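Local coordinates for N6 adenine specific DNA methylase (Encephalitozoon cuniculi, PDB 3Q87), which is the catalytic subunit Mtq2, which with its activator Trm112 methylates the translation termination factor eRF1 using S-adenosylmethionine, at residues D9-L13 / V83-Y88; V47-L52 / N64-L70; T115-L119 / I159-K163. All blocks are in the same frame, centred on the assembly; numbering follows the deposited sequence.

Interaction 1: D9-L13 / V83-Y88; sequences DTYTL and VFNPPY. With SAM (S-adenosylmethionine), chain D.
The Asn-Pro-Pro-Tyr motif, Asn85 to Tyr88 beyond the end of strand 81-84, meets helix 8-20 through Asp9, whose carboxylate gathers the two ends of the motif. Tyr88 OH donates to Asp9 OD2 over 2.9 Å, coming from above the carboxylate plane, with the phenol ring turned almost perpendicular to that plane. Tyr4 also hydrogen-bonds to this oxygen. A weaker bond, long at 3.4 Å but nearly straight, runs from Asn85 ND2 to Asp9 OD2.

The amide of Asn85 is therefore used twice. Its ND2 also donates to the methionyl carboxylate of S-adenosylmethionine, 3.0 Å from OXT. With CG opposite the backbone N (chi1 -176°), the amide projects between cofactor and helix, and the two acceptors fix its flip, leaving OD1 at the in-plane edge of the Tyr88 ring. Asparagine suits the place because it offers two N-H groups and one acceptor. The prolines stiffen the turn beside the cofactor: Pro86 O lies 3.5 Å from the transferable methyl CE, and Pro87 CG 3.3 Å from C8 of the adenine.

Branched Leu13 packs CD2 against Val83 CG1 (3.7 Å) and the CB of Asn85, an apolar contact one helical turn on from Asp9. The NPPY loop after the fourth strand lies in the active site of PrmC and the N6-adenine DNA methyltransferases, and the arrangement is consistent with the same place here.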
loop_
_atom_site.group_PDB
_atom_site.type_symbol
_atom_site.label_atom_id
_atom_site.label_comp_id
_atom_site.label_asym_id
_atom_site.label_seq_id
_atom_site.Cartn_x
_atom_site.Cartn_y
_atom_site.Cartn_z
ATOM N N ASP B 9 10.041 -17.098 -8.632
ATOM C CA ASP B 9 10.316 -16.264 -7.477
ATOM C C ASP B 9 9.019 -15.802 -6.812
ATOM O O ASP B 9 8.852 -15.966 -5.609
ATOM C CB ASP B 9 11.243 -15.082 -7.816
ATOM C CG ASP B 9 10.714 -14.187 -8.943
ATOM O OD1 ASP B 9 9.900 -14.619 -9.783
ATOM O OD2 ASP B 9 11.149 -13.019 -8.994
ATOM N N THR B 10 8.092 -15.250 -7.592
ATOM C CA THR B 10 6.836 -14.795 -7.002
ATOM C C THR B 10 6.105 -15.967 -6.335
ATOM O O THR B 10 5.603 -15.838 -5.235
ATOM C CB THR B 10 5.897 -14.058 -8.004
ATOM O OG1 THR B 10 4.721 -14.835 -8.246
ATOM C CG2 THR B 10 6.582 -13.758 -9.312
ATOM N N TYR B 11 6.071 -17.120 -6.987
ATOM C CA TYR B 11 5.350 -18.252 -6.406
ATOM C C TYR B 11 5.959 -18.810 -5.109
ATOM O O TYR B 11 5.246 -19.366 -4.283
ATOM C CB TYR B 11 5.120 -19.347 -7.452
ATOM C CG TYR B 11 4.191 -18.875 -8.542
ATOM C CD1 TYR B 11 2.910 -18.432 -8.234
ATOM C CD2 TYR B 11 4.592 -18.845 -9.867
ATOM C CE1 TYR B 11 2.043 -17.992 -9.221
ATOM C CE2 TYR B 11 3.737 -18.393 -10.860
ATOM C CZ TYR B 11 2.463 -17.974 -10.529
ATOM O OH TYR B 11 1.598 -17.531 -11.507
ATOM N N THR B 12 7.262 -18.660 -4.917
ATOM C CA THR B 12 7.835 -19.061 -3.635
ATOM C C THR B 12 7.428 -18.078 -2.517
ATOM O O THR B 12 7.185 -18.486 -1.385
ATOM C CB THR B 12 9.379 -19.228 -3.678
ATOM O OG1 THR B 12 10.011 -17.975 -3.416
ATOM C CG2 THR B 12 9.835 -19.743 -5.026
ATOM N N LEU B 13 7.348 -16.788 -2.834
ATOM C CA LEU B 13 6.822 -15.823 -1.871
ATOM C C LEU B 13 5.366 -16.172 -1.554
ATOM O O LEU B 13 4.980 -16.279 -0.391
ATOM C CB LEU B 13 6.975 -14.374 -2.383
ATOM C CG LEU B 13 6.470 -13.219 -1.498
ATOM C CD1 LEU B 13 6.956 -13.354 -0.069
ATOM C CD2 LEU B 13 6.853 -11.828 -2.070
ATOM N N VAL B 83 4.569 -6.680 2.172
ATOM C CA VAL B 83 5.107 -7.785 1.390
ATOM C C VAL B 83 5.795 -7.184 0.169
ATOM O O VAL B 83 5.224 -6.330 -0.511
ATOM C CB VAL B 83 3.978 -8.711 0.887
ATOM C CG1 VAL B 83 4.566 -9.837 0.039
ATOM C CG2 VAL B 83 3.158 -9.254 2.063
ATOM N N PHE B 84 7.002 -7.645 -0.129
ATOM C CA PHE B 84 7.814 -7.014 -1.168
ATOM C C PHE B 84 8.685 -8.017 -1.914
ATOM O O PHE B 84 9.650 -8.532 -1.366
ATOM C CB PHE B 84 8.709 -5.947 -0.532
ATOM C CG PHE B 84 9.370 -5.022 -1.517
ATOM C CD1 PHE B 84 8.889 -4.889 -2.808
ATOM C CD2 PHE B 84 10.459 -4.245 -1.128
ATOM C CE1 PHE B 84 9.491 -4.016 -3.698
ATOM C CE2 PHE B 84 11.058 -3.364 -2.012
ATOM C CZ PHE B 84 10.583 -3.250 -3.291
ATOM N N ASN B 85 8.340 -8.295 -3.166
ATOM C CA ASN B 85 9.289 -8.921 -4.075
ATOM C C ASN B 85 9.970 -7.778 -4.815
ATOM O O ASN B 85 9.380 -7.176 -5.699
ATOM C CB ASN B 85 8.582 -9.878 -5.031
ATOM C CG ASN B 85 9.552 -10.628 -5.941
ATOM O OD1 ASN B 85 10.768 -10.506 -5.806
ATOM N ND2 ASN B 85 9.014 -11.394 -6.874
ATOM N N PRO B 86 11.211 -7.440 -4.418
ATOM C CA PRO B 86 11.841 -6.200 -4.883
ATOM C C PRO B 86 12.616 -6.374 -6.189
ATOM O O PRO B 86 12.868 -7.515 -6.587
ATOM C CB PRO B 86 12.812 -5.879 -3.748
ATOM C CG PRO B 86 13.254 -7.235 -3.264
ATOM C CD PRO B 86 12.087 -8.188 -3.499
ATOM N N PRO B 87 12.975 -5.260 -6.856
ATOM C CA PRO B 87 13.919 -5.331 -7.986
ATOM C C PRO B 87 15.254 -5.772 -7.416
ATOM O O PRO B 87 15.850 -5.022 -6.658
ATOM C CB PRO B 87 14.072 -3.877 -8.440
ATOM C CG PRO B 87 13.153 -3.063 -7.595
ATOM C CD PRO B 87 12.630 -3.878 -6.476
ATOM N N TYR B 88 15.715 -6.963 -7.758
ATOM C CA TYR B 88 16.844 -7.532 -7.056
ATOM C C TYR B 88 18.018 -7.890 -7.981
ATOM O O TYR B 88 19.000 -8.478 -7.538
ATOM C CB TYR B 88 16.384 -8.759 -6.257
ATOM C CG TYR B 88 15.757 -9.868 -7.090
ATOM C CD1 TYR B 88 16.493 -10.531 -8.066
ATOM C CD2 TYR B 88 14.438 -10.279 -6.869
ATOM C CE1 TYR B 88 15.936 -11.551 -8.820
ATOM C CE2 TYR B 88 13.863 -11.301 -7.618
ATOM C CZ TYR B 88 14.620 -11.930 -8.595
ATOM O OH TYR B 88 14.072 -12.942 -9.344
HETATM N N SAM D . 4.983 -8.529 -6.986
HETATM C CA SAM D . 5.362 -8.956 -8.340
HETATM C C SAM D . 5.696 -10.454 -8.318
HETATM O O SAM D . 5.642 -11.148 -9.334
HETATM O OXT SAM D . 6.029 -11.014 -7.275
HETATM C CB SAM D . 6.479 -8.100 -9.000
HETATM C CG SAM D . 7.942 -8.139 -8.492
HETATM S SD SAM D . 9.231 -7.281 -9.498
HETATM C CE SAM D . 10.704 -8.280 -9.194
HETATM C "C5'" SAM D . 9.623 -5.808 -8.519
HETATM C "C4'" SAM D . 8.494 -4.801 -8.666
HETATM O "O4'" SAM D . 8.813 -3.622 -7.945
HETATM C "C3'" SAM D . 8.249 -4.391 -10.111
HETATM O "O3'" SAM D . 6.863 -4.466 -10.363
HETATM C "C2'" SAM D . 8.709 -2.949 -10.183
HETATM O "O2'" SAM D . 7.963 -2.151 -11.073
HETATM C "C1'" SAM D . 8.498 -2.505 -8.754
HETATM N N9 SAM D . 9.389 -1.432 -8.338
HETATM C C8 SAM D . 10.668 -1.147 -8.759
HETATM N N7 SAM D . 11.091 -0.062 -8.072
HETATM C C5 SAM D . 10.095 0.325 -7.221
HETATM C C6 SAM D . 9.976 1.341 -6.290
HETATM N N6 SAM D . 10.988 2.182 -6.100
HETATM N N1 SAM D . 8.808 1.478 -5.558
HETATM C C2 SAM D . 7.746 0.608 -5.737
HETATM N N3 SAM D . 7.872 -0.408 -6.666
HETATM C C4 SAM D . 9.018 -0.534 -7.385
#

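Interaction 2: V47-L52 / N64-L70; sequences VVSTDL and NLVRADL. With SAM (S-adenosylmethionine), chain D.
Thr50 and Val66 stand side by side and point the same way from two parallel strands, with Thr50 CG2 3.7 Å from Val66 CB. Val48 slants across to touch Val66 through methyls. These beta-branched residues suit extended strands and pack their methyl groups together on this face. Ser49, Leu65, Asp51 and Arg67 occupy the other face, where Leu65 CD2 bends back to Ser49 CB (4.0 Å). The parallel ladder beneath them runs from Ser49 N–Asn64 O to Ala68 N–Asp51 O.

Polar side chains extend the pairing at both ends. Asn64 turns its amide so that ND2 meets Val47 O at 2.9 Å, in the amide plane and almost perfectly straight (179°). A water bridges that carbonyl, Asn64 N and Ser49 OG, which is also hydrogen-bonded to the Thr38 hydroxyl. At the far end the extended Arg67 chain brings NE 2.7 Å from Leu52 O; the oxygen lies in the guanidinium plane, although the donor stands above the carbonyl plane. NH1 serves a second purpose, forming salt bridges with Glu117 and Asp120 of the Trm112 chain, whose strand continues the sheet beside Val66 and Arg67.

Asp51, its CG swung away from the backbone N (chi1 -152°), presents one oxygen to each ribose hydroxyl: OD1 to O3' (2.7 Å) and OD2 to O2' (2.6 Å). Ser33 N hydrogen-bonds to OD1 and Asn53 N to OD2, so each oxygen has a second partner that helps fix it. Asp69 OD1, which also forms a salt bridge with Arg109, accepts from adenine N6 at 2.9 Å, while Leu70 N donates to N1 at 2.9 Å. An acidic residue closing the second strand to grip the ribose, with adenine read by the loop after the third, is the signature of the Rossmann-like S-adenosylmethionine site.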
loop_
_atom_site.group_PDB
_atom_site.type_symbol
_atom_site.label_atom_id
_atom_site.label_comp_id
_atom_site.label_asym_id
_atom_site.label_seq_id
_atom_site.Cartn_x
_atom_site.Cartn_y
_atom_site.Cartn_z
ATOM N N VAL B 47 -6.006 -4.982 1.317
ATOM C CA VAL B 47 -4.719 -4.792 0.657
ATOM C C VAL B 47 -4.640 -3.451 -0.055
ATOM O O VAL B 47 -5.551 -3.075 -0.778
ATOM C CB VAL B 47 -4.462 -5.900 -0.392
ATOM C CG1 VAL B 47 -3.070 -5.733 -1.024
ATOM C CG2 VAL B 47 -4.634 -7.303 0.232
ATOM N N VAL B 48 -3.545 -2.735 0.169
ATOM C CA VAL B 48 -3.183 -1.607 -0.659
ATOM C C VAL B 48 -2.039 -2.065 -1.550
ATOM O O VAL B 48 -1.083 -2.632 -1.070
ATOM C CB VAL B 48 -2.748 -0.397 0.187
ATOM C CG1 VAL B 48 -2.384 0.791 -0.727
ATOM C CG2 VAL B 48 -3.879 -0.019 1.128
ATOM N N SER B 49 -2.153 -1.842 -2.854
ATOM C CA SER B 49 -1.137 -2.324 -3.780
ATOM C C SER B 49 -0.451 -1.171 -4.500
ATOM O O SER B 49 -1.121 -0.302 -5.072
ATOM C CB SER B 49 -1.777 -3.287 -4.776
ATOM O OG SER B 49 -2.575 -4.224 -4.080
ATOM N N THR B 50 0.882 -1.151 -4.452
ATOM C CA THR B 50 1.639 -0.027 -5.000
ATOM C C THR B 50 2.730 -0.484 -5.948
ATOM O O THR B 50 3.246 -1.584 -5.814
ATOM C CB THR B 50 2.307 0.839 -3.896
ATOM O OG1 THR B 50 3.466 0.163 -3.397
ATOM C CG2 THR B 50 1.338 1.120 -2.745
ATOM N N ASP B 51 3.065 0.367 -6.916
ATOM C CA ASP B 51 4.166 0.091 -7.835
ATOM C C ASP B 51 4.648 1.404 -8.438
ATOM O O ASP B 51 3.904 2.384 -8.510
ATOM C CB ASP B 51 3.732 -0.872 -8.959
ATOM C CG ASP B 51 4.895 -1.691 -9.503
ATOM O OD1 ASP B 51 4.923 -2.913 -9.276
ATOM O OD2 ASP B 51 5.799 -1.107 -10.129
ATOM N N LEU B 52 5.914 1.432 -8.826
ATOM C CA LEU B 52 6.478 2.568 -9.535
ATOM C C LEU B 52 6.043 2.526 -11.001
ATOM O O LEU B 52 5.980 3.554 -11.671
ATOM C CB LEU B 52 8.008 2.518 -9.440
ATOM C CG LEU B 52 8.784 3.734 -9.931
ATOM C CD1 LEU B 52 8.376 4.951 -9.098
ATOM C CD2 LEU B 52 10.284 3.466 -9.805
ATOM N N ASN B 64 -6.588 -1.880 -4.748
ATOM C CA ASN B 64 -6.513 -0.483 -4.350
ATOM C C ASN B 64 -5.136 0.035 -4.733
ATOM O O ASN B 64 -4.149 -0.236 -4.059
ATOM C CB ASN B 64 -6.792 -0.385 -2.861
ATOM C CG ASN B 64 -8.121 -1.043 -2.498
ATOM O OD1 ASN B 64 -9.179 -0.588 -2.925
ATOM N ND2 ASN B 64 -8.065 -2.127 -1.746
ATOM N N LEU B 65 -5.087 0.745 -5.854
ATOM C CA LEU B 65 -3.841 0.991 -6.552
ATOM C C LEU B 65 -3.250 2.365 -6.258
ATOM O O LEU B 65 -3.942 3.388 -6.340
ATOM C CB LEU B 65 -4.053 0.812 -8.057
ATOM C CG LEU B 65 -4.686 -0.534 -8.447
ATOM C CD1 LEU B 65 -4.701 -0.686 -9.954
ATOM C CD2 LEU B 65 -3.953 -1.716 -7.808
ATOM N N VAL B 66 -1.966 2.364 -5.908
ATOM C CA VAL B 66 -1.206 3.585 -5.704
ATOM C C VAL B 66 0.080 3.508 -6.503
ATOM O O VAL B 66 0.824 2.533 -6.389
ATOM C CB VAL B 66 -0.854 3.777 -4.211
ATOM C CG1 VAL B 66 -0.196 5.154 -3.984
ATOM C CG2 VAL B 66 -2.114 3.621 -3.352
ATOM N N ARG B 67 0.342 4.504 -7.341
ATOM C CA ARG B 67 1.665 4.570 -7.948
ATOM C C ARG B 67 2.556 5.341 -6.977
ATOM O O ARG B 67 2.260 6.485 -6.642
ATOM C CB ARG B 67 1.652 5.238 -9.314
ATOM C CG ARG B 67 3.067 5.504 -9.799
ATOM C CD ARG B 67 3.134 5.778 -11.261
ATOM N NE ARG B 67 4.517 5.790 -11.739
ATOM C CZ ARG B 67 5.145 6.875 -12.177
ATOM N NH1 ARG B 67 4.515 8.040 -12.189
ATOM N NH2 ARG B 67 6.399 6.797 -12.597
ATOM N N ALA B 68 3.611 4.698 -6.489
ATOM C CA ALA B 68 4.450 5.308 -5.462
ATOM C C ALA B 68 5.857 4.750 -5.493
ATOM O O ALA B 68 6.080 3.637 -5.968
ATOM C CB ALA B 68 3.844 5.084 -4.086
ATOM N N ASP B 69 6.796 5.528 -4.957
ATOM C CA ASP B 69 8.192 5.116 -4.836
ATOM C C ASP B 69 8.377 4.572 -3.419
ATOM O O ASP B 69 8.372 5.330 -2.449
ATOM C CB ASP B 69 9.107 6.325 -5.112
ATOM C CG ASP B 69 10.577 5.943 -5.278
ATOM O OD1 ASP B 69 10.986 4.844 -4.843
ATOM O OD2 ASP B 69 11.322 6.757 -5.848
ATOM N N LEU B 70 8.492 3.252 -3.298
ATOM C CA LEU B 70 8.551 2.612 -1.991
ATOM C C LEU B 70 7.435 3.142 -1.077
ATOM O O LEU B 70 6.272 3.080 -1.457
ATOM C CB LEU B 70 9.929 2.783 -1.354
ATOM C CG LEU B 70 11.121 2.147 -2.082
ATOM C CD1 LEU B 70 12.391 2.321 -1.251
ATOM C CD2 LEU B 70 10.893 0.674 -2.378
HETATM N N SAM D . 4.983 -8.529 -6.986
HETATM C CA SAM D . 5.362 -8.956 -8.340
HETATM C C SAM D . 5.696 -10.454 -8.318
HETATM O O SAM D . 5.642 -11.148 -9.334
HETATM O OXT SAM D . 6.029 -11.014 -7.275
HETATM C CB SAM D . 6.479 -8.100 -9.000
HETATM C CG SAM D . 7.942 -8.139 -8.492
HETATM S SD SAM D . 9.231 -7.281 -9.498
HETATM C CE SAM D . 10.704 -8.280 -9.194
HETATM C "C5'" SAM D . 9.623 -5.808 -8.519
HETATM C "C4'" SAM D . 8.494 -4.801 -8.666
HETATM O "O4'" SAM D . 8.813 -3.622 -7.945
HETATM C "C3'" SAM D . 8.249 -4.391 -10.111
HETATM O "O3'" SAM D . 6.863 -4.466 -10.363
HETATM C "C2'" SAM D . 8.709 -2.949 -10.183
HETATM O "O2'" SAM D . 7.963 -2.151 -11.073
HETATM C "C1'" SAM D . 8.498 -2.505 -8.754
HETATM N N9 SAM D . 9.389 -1.432 -8.338
HETATM C C8 SAM D . 10.668 -1.147 -8.759
HETATM N N7 SAM D . 11.091 -0.062 -8.072
HETATM C C5 SAM D . 10.095 0.325 -7.221
HETATM C C6 SAM D . 9.976 1.341 -6.290
HETATM N N6 SAM D . 10.988 2.182 -6.100
HETATM N N1 SAM D . 8.808 1.478 -5.558
HETATM C C2 SAM D . 7.746 0.608 -5.737
HETATM N N3 SAM D . 7.872 -0.408 -6.666
HETATM C C4 SAM D . 9.018 -0.534 -7.385
HETATM O O HOH W 1 -5.182 -3.841 -3.454
#

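Interaction 3: T115-L119 / I159-K163; sequences TVGML and IKGEK
The carboxylate of Glu162 has the methyl of Met118 over one face, CE standing 3.7 Å from Glu162 CD and 3.6 Å from OE2. The two side chains run alongside each other in the same direction, and a bend at the end of the methionine (chi3 -58°) brings CE over the flat group. Met118 SD meanwhile touches Lys160 CE at 4.0 Å. A long, flexible thioether suits this partly exposed spot between the carboxylate of Glu162 and the alkyl chain of Lys160; the ammonium of Lys160 goes on to a salt bridge with Glu20.

Met118 and Glu162 are a non-hydrogen-bonded antiparallel pair joining strand 118-124 to strand 155-162, the reversed strand of the 3-2-1-4-5-7-6 sheet of class I methyltransferases. Next to them Leu119 and Gly161 form a hydrogen-bonded pair, with N to O separations of 2.8 Å from Leu119 N to Gly161 O and also from Gly161 N to Leu119 O.

On the sheet face opposite Met118, Leu119 folds over Gly161, placing CD1 3.8 Å from Gly161 N, where the glycine backbone presents no side chain. Lys163 N donates to Gly117 O over 2.9 Å, and the extended Lys163 chain passes back along the carbonyls of Val116 and Thr115.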
loop_
_atom_site.group_PDB
_atom_site.type_symbol
_atom_site.label_atom_id
_atom_site.label_comp_id
_atom_site.label_asym_id
_atom_site.label_seq_id
_atom_site.Cartn_x
_atom_site.Cartn_y
_atom_site.Cartn_z
ATOM N N THR B 115 9.004 0.655 8.720
ATOM C CA THR B 115 8.742 0.756 10.157
ATOM C C THR B 115 7.530 -0.052 10.607
ATOM O O THR B 115 7.186 -0.024 11.783
ATOM C CB THR B 115 8.539 2.229 10.624
ATOM O OG1 THR B 115 7.345 2.762 10.040
ATOM C CG2 THR B 115 9.723 3.103 10.227
ATOM N N VAL B 116 6.877 -0.762 9.686
ATOM C CA VAL B 116 5.680 -1.532 10.044
ATOM C C VAL B 116 6.043 -2.697 10.958
ATOM O O VAL B 116 7.200 -3.076 11.048
ATOM C CB VAL B 116 4.957 -2.091 8.817
ATOM C CG1 VAL B 116 4.398 -0.964 7.970
ATOM C CG2 VAL B 116 5.908 -2.985 8.017
ATOM N N GLY B 117 5.048 -3.263 11.629
ATOM C CA GLY B 117 5.300 -4.296 12.617
ATOM C C GLY B 117 5.821 -5.608 12.047
ATOM O O GLY B 117 6.562 -6.325 12.719
ATOM N N MET B 118 5.440 -5.920 10.809
ATOM C CA MET B 118 5.813 -7.187 10.184
ATOM C C MET B 118 6.052 -7.037 8.689
ATOM O O MET B 118 5.348 -6.284 8.018
ATOM C CB MET B 118 4.708 -8.212 10.407
ATOM C CG MET B 118 5.142 -9.654 10.186
ATOM S SD MET B 118 3.750 -10.769 10.441
ATOM C CE MET B 118 3.322 -10.344 12.127
ATOM N N LEU B 119 7.031 -7.765 8.166
ATOM C CA LEU B 119 7.326 -7.716 6.739
ATOM C C LEU B 119 7.766 -9.062 6.180
ATOM O O LEU B 119 8.342 -9.892 6.892
ATOM C CB LEU B 119 8.384 -6.648 6.437
ATOM C CG LEU B 119 9.764 -6.777 7.083
ATOM C CD1 LEU B 119 10.687 -7.674 6.266
ATOM C CD2 LEU B 119 10.376 -5.391 7.233
ATOM N N ILE B 159 12.529 -13.647 3.520
ATOM C CA ILE B 159 12.814 -13.124 4.842
ATOM C C ILE B 159 11.544 -12.664 5.539
ATOM O O ILE B 159 10.748 -11.929 4.963
ATOM C CB ILE B 159 13.805 -11.972 4.746
ATOM C CG1 ILE B 159 15.108 -12.470 4.134
ATOM C CG2 ILE B 159 14.093 -11.385 6.115
ATOM C CD1 ILE B 159 16.216 -11.431 4.154
ATOM N N LYS B 160 11.337 -13.128 6.767
ATOM C CA LYS B 160 10.244 -12.619 7.588
ATOM C C LYS B 160 10.826 -11.738 8.682
ATOM O O LYS B 160 11.751 -12.141 9.380
ATOM C CB LYS B 160 9.408 -13.737 8.201
ATOM C CG LYS B 160 8.376 -13.212 9.185
ATOM C CD LYS B 160 7.428 -14.292 9.676
ATOM C CE LYS B 160 6.440 -13.716 10.687
ATOM N NZ LYS B 160 5.518 -14.755 11.210
ATOM N N GLY B 161 10.300 -10.523 8.807
ATOM C CA GLY B 161 10.788 -9.587 9.804
ATOM C C GLY B 161 9.673 -9.160 10.722
ATOM O O GLY B 161 8.553 -8.910 10.277
ATOM N N GLU B 162 9.963 -9.088 12.012
ATOM C CA GLU B 162 8.942 -8.691 12.969
ATOM C C GLU B 162 9.532 -7.886 14.109
ATOM O O GLU B 162 10.585 -8.221 14.647
ATOM C CB GLU B 162 8.179 -9.906 13.503
ATOM C CG GLU B 162 6.886 -9.516 14.214
ATOM C CD GLU B 162 6.050 -10.707 14.654
ATOM O OE1 GLU B 162 6.426 -11.852 14.333
ATOM O OE2 GLU B 162 5.015 -10.488 15.321
ATOM N N LYS B 163 8.862 -6.798 14.457
ATOM C CA LYS B 163 9.246 -6.037 15.636
ATOM C C LYS B 163 8.691 -6.689 16.905
ATOM O O LYS B 163 7.657 -7.363 16.878
ATOM C CB LYS B 163 8.790 -4.583 15.505
ATOM C CG LYS B 163 9.550 -3.842 14.410
ATOM C CD LYS B 163 9.209 -2.360 14.378
ATOM C CE LYS B 163 10.182 -1.601 13.480
ATOM N NZ LYS B 163 10.215 -0.141 13.811
#

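From the N terminus, helix 8-20 supplies the first half of interaction 1, whose loop closes only when the chain reaches 83-88. Interaction 2 is nested inside that loop: strand 46-51 crosses over through helix 54-58 to strand 65-67, and strand 81-84 is the next strand. The two contacts meet where Phe84 CZ packs on Leu70 CD2 (4.0 Å), and both touch the same S-adenosylmethionine. Interaction 3 follows in series, joining strand 118-124 to strand 155-162; it closes a separate loop, holding helix 129-138 and strand 142-150, when the chain returns at 159-163. One sheet links all three: interaction 2 lies at the Trm112-facing edge, strand 81-84 in the middle, and interaction 3 beyond it.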